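Beta-N-acetylglucosaminidase-like protein Glycoside hydrolase family 20 (Flavobacterium johnsoniae, PDB 6YHH) probably hydrolyses terminal N-acetylhexosamine residues from chitin-derived oligosaccharides, as a family 20 beta-N-acetylglucosaminidase of bacterial chitin breakdown. Local coordinates at residues H423-P428 against A470-L475. Sequence-based numbering, arbitrary orientation.
Sequences HYLNDP and AIAERL
R474 grips the backbone carbonyl of Y424 side-on, giving NE and NH2 to the one oxygen. R474 NE reaches Y424 O at 2.8 Å, nearly in line with the C=O bond, while NH2, 2.9 Å from Y424 O, comes from above the carbonyl plane. The arginine chain, bent at chi2 and chi3 (56° and 53°), folds back to make this grip, with the oxygen close to the guanidinium plane. R474 NH2 also donates to I481 O.

The same guanidinium makes a cation-pi contact with the Y424 ring: NH2 sits above its centre, and R474 CZ is 4.7 Å from the ring centroid, the planes 46° apart. A leucine in place of R474 would probably leave the Y424 carbonyl without both donors and one face of the ring without its cation. Beyond the ring, Y424 OH donates to the anti lone pair of E473 OE1 (2.5 Å), and E473 OE2 salt-bridges R490. D427 OD2, salt-bridged to R143 while OD1 accepts from M429 N, lies against R474 CD and 4.3 Å from R474 NE, related by charge without a hydrogen bond.

Apolar contacts flank the polar core: A470 CB meets Y424 CD1, I471 CG1 lies against H423 CB, and P428 CG touches L475 CD2 at 3.8 Å. N426 O lies against R474 CG, buried without a hydrogen-bond partner.

Within the catalytic TIM-barrel domain, the contact ties the end of helix 420-424 and its following loop to helix 467-476. Helix 484-497 packs on Y424 and A470 through M487, while P428 and I471 rest on barrel strand 443-450.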
ATOM      1  N   HIS A 423     -13.596 -22.135  -9.173  1.00  9.77           N
ATOM      2  CA  HIS A 423     -12.230 -22.422  -8.826  1.00  9.88           C
ATOM      3  C   HIS A 423     -12.064 -23.463  -7.685  1.00  9.96           C
ATOM      4  O   HIS A 423     -11.193 -24.317  -7.750  1.00  9.87           O
ATOM      5  CB  HIS A 423     -11.500 -21.085  -8.481  1.00  9.93           C
ATOM      6  CG  HIS A 423     -11.575 -20.106  -9.566  1.00  9.65           C
ATOM      7  ND1 HIS A 423     -11.130 -20.375 -10.837  1.00 10.19           N
ATOM      8  CD2 HIS A 423     -11.949 -18.804  -9.562  1.00  9.85           C
ATOM      9  CE1 HIS A 423     -11.306 -19.302 -11.589  1.00  9.45           C
ATOM     10  NE2 HIS A 423     -11.805 -18.347 -10.842  1.00  9.77           N
ATOM     11  N   TYR A 424     -12.959 -23.380  -6.674  1.00  9.47           N
ATOM     12  CA  TYR A 424     -12.859 -24.255  -5.511  1.00 10.44           C
ATOM     13  C   TYR A 424     -13.086 -25.679  -5.860  1.00 11.01           C
ATOM     14  O   TYR A 424     -12.441 -26.550  -5.284  1.00 12.24           O
ATOM     15  CB  TYR A 424     -13.889 -23.811  -4.482  1.00 10.79           C
ATOM     16  CG  TYR A 424     -13.808 -24.518  -3.145  1.00 10.07           C
ATOM     17  CD1 TYR A 424     -12.634 -24.544  -2.447  1.00 10.57           C
ATOM     18  CD2 TYR A 424     -14.905 -25.217  -2.667  1.00 10.06           C
ATOM     19  CE1 TYR A 424     -12.572 -25.156  -1.210  1.00 10.16           C
ATOM     20  CE2 TYR A 424     -14.887 -25.862  -1.456  1.00 10.74           C
ATOM     21  CZ  TYR A 424     -13.729 -25.850  -0.729  1.00 10.17           C
ATOM     22  OH  TYR A 424     -13.673 -26.471   0.465  1.00 10.89           O
ATOM     23  N   LEU A 425     -13.941 -25.924  -6.845  1.00 12.46           N
ATOM     24  CA  LEU A 425     -14.307 -27.334  -7.212  1.00 13.71           C
ATOM     25  C   LEU A 425     -13.468 -27.838  -8.336  1.00 13.72           C
ATOM     26  O   LEU A 425     -13.517 -29.011  -8.679  1.00 15.15           O
ATOM     27  CB  LEU A 425     -15.756 -27.385  -7.544  1.00 14.73           C
ATOM     28  CG  LEU A 425     -16.616 -27.016  -6.305  1.00 15.98           C
ATOM     29  CD1 LEU A 425     -18.086 -27.020  -6.701  1.00 16.94           C
ATOM     30  CD2 LEU A 425     -16.313 -27.841  -5.030  1.00 16.89           C
ATOM     31  N   ASN A 426     -12.546 -27.014  -8.853  1.00 12.24           N
ATOM     32  CA  ASN A 426     -11.673 -27.470  -9.893  1.00 11.66           C
ATOM     33  C   ASN A 426     -10.542 -28.326  -9.308  1.00 12.70           C
ATOM     34  O   ASN A 426      -9.772 -27.869  -8.511  1.00 15.87           O
ATOM     35  CB  ASN A 426     -11.025 -26.228 -10.532  1.00 10.37           C
ATOM     36  CG  ASN A 426     -10.189 -26.522 -11.766  1.00 10.88           C
ATOM     37  OD1 ASN A 426     -10.709 -27.033 -12.759  1.00 11.00           O
ATOM     38  ND2 ASN A 426      -8.901 -26.076 -11.765  1.00 10.60           N
ATOM     39  N   ASP A 427     -10.363 -29.556  -9.721  1.00 13.39           N
ATOM     40  CA  ASP A 427      -9.414 -30.441  -9.010  1.00 13.77           C
ATOM     41  C   ASP A 427      -8.310 -30.894  -9.943  1.00 14.96           C
ATOM     42  O   ASP A 427      -8.610 -31.353 -11.081  1.00 14.42           O
ATOM     43  CB  ASP A 427     -10.201 -31.637  -8.502  1.00 15.60           C
ATOM     44  CG  ASP A 427      -9.449 -32.449  -7.466  1.00 16.44           C
ATOM     45  OD1 ASP A 427      -8.424 -33.032  -7.776  1.00 20.74           O
ATOM     46  OD2 ASP A 427      -9.836 -32.427  -6.333  1.00 19.07           O
ATOM     47  N   PRO A 428      -7.068 -30.784  -9.541  1.00 14.37           N
ATOM     48  CA  PRO A 428      -6.000 -31.226 -10.424  1.00 14.59           C
ATOM     49  C   PRO A 428      -6.076 -32.733 -10.765  1.00 16.18           C
ATOM     50  O   PRO A 428      -5.487 -33.166 -11.794  1.00 16.64           O
ATOM     51  CB  PRO A 428      -4.750 -30.917  -9.629  1.00 14.94           C
ATOM     52  CG  PRO A 428      -5.169 -29.824  -8.664  1.00 14.32           C
ATOM     53  CD  PRO A 428      -6.556 -30.182  -8.295  1.00 14.06           C
ATOM     54  N   ALA A 470      -9.457 -19.910  -1.458  1.00  8.67           N
ATOM     55  CA  ALA A 470     -10.216 -21.126  -1.741  1.00  9.17           C
ATOM     56  C   ALA A 470      -9.417 -22.105  -2.615  1.00  9.64           C
ATOM     57  O   ALA A 470      -9.432 -23.292  -2.395  1.00  9.93           O
ATOM     58  CB  ALA A 470     -11.565 -20.776  -2.339  1.00 10.07           C
ATOM     59  N   ILE A 471      -8.660 -21.571  -3.590  1.00  8.31           N
ATOM     60  CA  ILE A 471      -7.794 -22.375  -4.375  1.00  8.94           C
ATOM     61  C   ILE A 471      -6.712 -23.012  -3.489  1.00  8.35           C
ATOM     62  O   ILE A 471      -6.405 -24.232  -3.675  1.00  8.62           O
ATOM     63  CB  ILE A 471      -7.197 -21.586  -5.545  1.00  8.43           C
ATOM     64  CG1 ILE A 471      -8.324 -21.207  -6.499  1.00  9.24           C
ATOM     65  CG2 ILE A 471      -6.089 -22.356  -6.264  1.00  8.56           C
ATOM     66  CD1 ILE A 471      -7.901 -20.208  -7.569  1.00  9.01           C
ATOM     67  N   ALA A 472      -6.163 -22.264  -2.545  1.00  8.07           N
ATOM     68  CA  ALA A 472      -5.180 -22.797  -1.622  1.00  9.61           C
ATOM     69  C   ALA A 472      -5.745 -24.010  -0.928  1.00  8.14           C
ATOM     70  O   ALA A 472      -5.033 -24.991  -0.697  1.00  8.71           O
ATOM     71  CB  ALA A 472      -4.691 -21.751  -0.634  1.00  9.68           C
ATOM     72  N   GLU A 473      -7.015 -23.908  -0.496  1.00  8.38           N
ATOM     73  CA  GLU A 473      -7.634 -25.070   0.175  1.00  9.22           C
ATOM     74  C   GLU A 473      -7.750 -26.280  -0.752  1.00  9.82           C
ATOM     75  O   GLU A 473      -7.390 -27.449  -0.388  1.00  9.44           O
ATOM     76  CB  GLU A 473      -8.973 -24.722   0.755  1.00  9.47           C
ATOM     77  CG  GLU A 473      -9.735 -25.957   1.253  1.00 10.12           C
ATOM     78  CD  GLU A 473     -10.709 -25.572   2.327  1.00  9.89           C
ATOM     79  OE1 GLU A 473     -11.933 -25.541   2.072  1.00 11.57           O
ATOM     80  OE2 GLU A 473     -10.222 -25.145   3.423  1.00 10.31           O
ATOM     81  N   ARG A 474      -8.143 -26.053  -1.995  1.00 10.21           N
ATOM     82  CA  ARG A 474      -8.139 -27.170  -2.943  1.00 10.22           C
ATOM     83  C   ARG A 474      -6.781 -27.828  -3.124  1.00 10.05           C
ATOM     84  O   ARG A 474      -6.675 -29.046  -3.330  1.00 10.36           O
ATOM     85  CB  ARG A 474      -8.719 -26.762  -4.294  1.00 10.56           C
ATOM     86  CG  ARG A 474      -8.797 -27.876  -5.358  1.00 11.00           C
ATOM     87  CD  ARG A 474      -9.580 -29.130  -4.952  1.00 12.59           C
ATOM     88  NE  ARG A 474     -10.883 -28.709  -4.496  1.00 14.32           N
ATOM     89  CZ  ARG A 474     -11.417 -28.989  -3.307  1.00 13.18           C
ATOM     90  NH1 ARG A 474     -10.876 -29.802  -2.387  1.00 11.97           N
ATOM     91  NH2 ARG A 474     -12.540 -28.423  -3.049  1.00 13.89           N
ATOM     92  N   LEU A 475      -5.723 -27.067  -3.064  1.00  9.03           N
ATOM     93  CA  LEU A 475      -4.424 -27.577  -3.371  1.00  9.64           C
ATOM     94  C   LEU A 475      -3.780 -28.249  -2.149  1.00  9.50           C
ATOM     95  O   LEU A 475      -2.884 -29.060  -2.329  1.00  9.67           O
ATOM     96  CB  LEU A 475      -3.541 -26.446  -3.916  1.00 10.37           C
ATOM     97  CG  LEU A 475      -4.064 -25.913  -5.257  1.00 11.29           C
ATOM     98  CD1 LEU A 475      -3.149 -24.748  -5.680  1.00 13.29           C
ATOM     99  CD2 LEU A 475      -4.261 -26.974  -6.330  1.00 12.33           C
TER